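Local coordinates for protein sgbp-b (PDB 7K44) that probably binds xyloglucan at the cell surface of a human gut Bacteroides, encoded in a xyloglucan utilization locus, at residues Asp356-Gln361 and Asp378-Val383. Residues are numbered along the deposited sequence; the frame is centred on the assembly and turned at random.
Sequences DELALQ and DNFRVV. With CA (calcium ion), chain B.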
ATOM      1  N   ASP A 356       4.776  30.284   9.362  1.00 24.26           N
ATOM      2  CA  ASP A 356       5.369  29.006   8.986  1.00 22.44           C
ATOM      3  C   ASP A 356       4.816  27.806   9.741  1.00 21.66           C
ATOM      4  O   ASP A 356       5.287  26.684   9.505  1.00 21.83           O
ATOM      5  CB  ASP A 356       6.902  29.044   9.146  1.00 23.53           C
ATOM      6  CG  ASP A 356       7.341  29.332  10.577  1.00 29.24           C
ATOM      7  OD1 ASP A 356       6.615  28.972  11.527  1.00 29.46           O
ATOM      8  OD2 ASP A 356       8.414  29.948  10.766  1.00 37.99           O
ATOM      9  N   GLU A 357       3.834  27.989  10.616  1.00 20.28           N
ATOM     10  CA  GLU A 357       3.470  26.933  11.552  1.00 21.27           C
ATOM     11  C   GLU A 357       2.735  25.777  10.866  1.00 18.93           C
ATOM     12  O   GLU A 357       1.966  25.956   9.914  1.00 20.22           O
ATOM     13  CB  GLU A 357       2.596  27.492  12.670  1.00 20.16           C
ATOM     14  CG  GLU A 357       2.319  26.496  13.799  1.00 21.52           C
ATOM     15  CD  GLU A 357       1.558  27.134  14.939  1.00 24.37           C
ATOM     16  OE1 GLU A 357       0.409  27.568  14.734  1.00 24.86           O
ATOM     17  OE2 GLU A 357       2.123  27.227  16.052  1.00 26.81           O
ATOM     18  N   LEU A 358       2.982  24.581  11.381  1.00 18.29           N
ATOM     19  CA  LEU A 358       2.208  23.377  11.085  1.00 17.20           C
ATOM     20  C   LEU A 358       1.747  22.880  12.448  1.00 18.96           C
ATOM     21  O   LEU A 358       2.580  22.552  13.299  1.00 19.37           O
ATOM     22  CB  LEU A 358       3.100  22.360  10.377  1.00 18.03           C
ATOM     23  CG  LEU A 358       2.464  21.118   9.747  1.00 19.69           C
ATOM     24  CD1 LEU A 358       3.419  20.480   8.741  1.00 20.54           C
ATOM     25  CD2 LEU A 358       2.073  20.114  10.797  1.00 22.19           C
ATOM     26  N   ALA A 359       0.439  22.888  12.693  1.00 18.05           N
ATOM     27  CA  ALA A 359      -0.106  22.565  14.008  1.00 19.00           C
ATOM     28  C   ALA A 359      -1.066  21.380  13.967  1.00 19.61           C
ATOM     29  O   ALA A 359      -1.933  21.294  13.088  1.00 19.29           O
ATOM     30  CB  ALA A 359      -0.818  23.767  14.634  1.00 19.36           C
ATOM     31  N   LEU A 360      -0.929  20.491  14.955  1.00 18.65           N
ATOM     32  CA  LEU A 360      -1.849  19.390  15.210  1.00 18.98           C
ATOM     33  C   LEU A 360      -2.256  19.449  16.672  1.00 21.24           C
ATOM     34  O   LEU A 360      -1.395  19.601  17.544  1.00 21.91           O
ATOM     35  CB  LEU A 360      -1.209  18.022  14.941  1.00 21.33           C
ATOM     36  CG  LEU A 360      -0.693  17.707  13.539  1.00 24.74           C
ATOM     37  CD1 LEU A 360       0.745  18.180  13.396  1.00 28.18           C
ATOM     38  CD2 LEU A 360      -0.773  16.207  13.312  1.00 28.83           C
ATOM     39  N   GLN A 361      -3.553  19.340  16.955  1.00 19.47           N
ATOM     40  CA  GLN A 361      -4.023  19.390  18.337  1.00 19.42           C
ATOM     41  C   GLN A 361      -5.052  18.306  18.592  1.00 20.55           C
ATOM     42  O   GLN A 361      -6.006  18.156  17.818  1.00 21.99           O
ATOM     43  CB  GLN A 361      -4.628  20.746  18.681  1.00 20.20           C
ATOM     44  CG  GLN A 361      -3.716  21.895  18.364  1.00 21.14           C
ATOM     45  CD  GLN A 361      -4.294  23.230  18.774  1.00 20.31           C
ATOM     46  OE1 GLN A 361      -5.499  23.352  18.998  1.00 20.33           O
ATOM     47  NE2 GLN A 361      -3.432  24.242  18.901  1.00 22.43           N
ATOM     48  N   ASP A 378       5.768  11.809  11.864  1.00 17.10           N
ATOM     49  CA  ASP A 378       7.010  12.187  11.202  1.00 17.56           C
ATOM     50  C   ASP A 378       6.738  12.463   9.733  1.00 17.81           C
ATOM     51  O   ASP A 378       5.686  12.110   9.182  1.00 17.12           O
ATOM     52  CB  ASP A 378       8.052  11.063  11.339  1.00 18.54           C
ATOM     53  CG  ASP A 378       9.511  11.547  11.236  1.00 19.77           C
ATOM     54  OD1 ASP A 378       9.818  12.734  10.957  1.00 19.63           O
ATOM     55  OD2 ASP A 378      10.378  10.667  11.447  1.00 21.45           O
ATOM     56  N   ASN A 379       7.726  13.086   9.094  1.00 17.40           N
ATOM     57  CA  ASN A 379       7.811  13.170   7.632  1.00 18.86           C
ATOM     58  C   ASN A 379       6.579  13.819   7.000  1.00 17.78           C
ATOM     59  O   ASN A 379       5.918  13.232   6.147  1.00 19.22           O
ATOM     60  CB  ASN A 379       8.112  11.804   7.014  1.00 19.03           C
ATOM     61  CG  ASN A 379       9.564  11.413   7.172  1.00 20.48           C
ATOM     62  OD1 ASN A 379      10.425  12.274   7.352  1.00 21.71           O
ATOM     63  ND2 ASN A 379       9.847  10.115   7.073  1.00 22.34           N
ATOM     64  N   PHE A 380       6.294  15.057   7.413  1.00 16.96           N
ATOM     65  CA  PHE A 380       5.237  15.824   6.768  1.00 16.96           C
ATOM     66  C   PHE A 380       5.744  16.334   5.422  1.00 19.91           C
ATOM     67  O   PHE A 380       6.819  16.938   5.337  1.00 19.26           O
ATOM     68  CB  PHE A 380       4.803  16.997   7.649  1.00 17.63           C
ATOM     69  CG  PHE A 380       4.182  16.589   8.954  1.00 18.51           C
ATOM     70  CD1 PHE A 380       4.973  16.270  10.048  1.00 20.13           C
ATOM     71  CD2 PHE A 380       2.808  16.543   9.092  1.00 19.75           C
ATOM     72  CE1 PHE A 380       4.405  15.901  11.268  1.00 20.39           C
ATOM     73  CE2 PHE A 380       2.223  16.173  10.304  1.00 20.52           C
ATOM     74  CZ  PHE A 380       3.021  15.846  11.387  1.00 20.22           C
ATOM     75  N   ARG A 381       4.972  16.082   4.365  1.00 21.12           N
ATOM     76  CA  ARG A 381       5.332  16.495   3.015  1.00 19.40           C
ATOM     77  C   ARG A 381       4.095  17.034   2.315  1.00 20.04           C
ATOM     78  O   ARG A 381       2.967  16.691   2.672  1.00 21.90           O
ATOM     79  CB  ARG A 381       5.955  15.357   2.189  1.00 19.80           C
ATOM     80  CG  ARG A 381       5.085  14.109   2.020  1.00 22.08           C
ATOM     81  CD  ARG A 381       5.445  13.019   3.008  1.00 21.29           C
ATOM     82  NE  ARG A 381       4.818  11.728   2.694  1.00 19.44           N
ATOM     83  CZ  ARG A 381       4.786  10.703   3.540  1.00 19.70           C
ATOM     84  NH1 ARG A 381       4.194   9.553   3.184  1.00 19.59           N
ATOM     85  NH2 ARG A 381       5.366  10.811   4.742  1.00 20.26           N
ATOM     86  N   VAL A 382       4.314  17.911   1.335  1.00 19.16           N
ATOM     87  CA  VAL A 382       3.241  18.414   0.474  1.00 20.29           C
ATOM     88  C   VAL A 382       3.459  17.823  -0.910  1.00 20.33           C
ATOM     89  O   VAL A 382       4.505  18.063  -1.532  1.00 21.30           O
ATOM     90  CB  VAL A 382       3.211  19.950   0.415  1.00 19.52           C
ATOM     91  CG1 VAL A 382       2.091  20.390  -0.534  1.00 20.34           C
ATOM     92  CG2 VAL A 382       3.021  20.550   1.800  1.00 19.33           C
ATOM     93  N   VAL A 383       2.470  17.060  -1.398  1.00 19.33           N
ATOM     94  CA  VAL A 383       2.622  16.268  -2.615  1.00 19.50           C
ATOM     95  C   VAL A 383       1.343  16.325  -3.437  1.00 20.04           C
ATOM     96  O   VAL A 383       0.257  16.592  -2.928  1.00 20.88           O
ATOM     97  CB  VAL A 383       2.965  14.792  -2.309  1.00 20.52           C
ATOM     98  CG1 VAL A 383       4.356  14.662  -1.694  1.00 20.38           C
ATOM     99  CG2 VAL A 383       1.905  14.174  -1.421  1.00 22.07           C
TER
HETATM  100 CA    CA B 401      12.280  12.251  11.418  1.00 20.01          CA
HETATM  101  O   HOH W   1      12.495  12.092   9.024  1.00 21.32           O
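F380 meets L358 near its base and over one ring face, and L360 at its far end. Its CB meets CD1 of L358 at 3.9 Å, and the same methyl also touches CG and CD2. Next along the ring, L358 CD2 sits over one face, 4.2 Å from the centroid and 22° off the normal, a CH-pi contact displaced toward the CD2–CE2 rim. At the far end CZ lies 3.8 Å from CD1 of L360, whose side chain points back toward F380 from the other strand and approaches the ring obliquely. L358 has CG anti to its own N (chi1 -169°), which points the branch at F380, with both methyls touching it. The three buried side chains bridge the two antiparallel sheets of a beta-sandwich in the xyloglucan-binding domain: strand 357-364 lies between 255-264 and 300-305 in one sheet, strand 371-384 belongs to the other. With alanine at F380, L358 CD2 would probably lose its aromatic face and a gap would open beside L360. On the far side of its strand R381 turns back, NH2 donating to N379 O at 2.9 Å and pairing with E288. D378 chelates calcium through both carboxylate oxygens, and a water on that ion donates to N379 OD1.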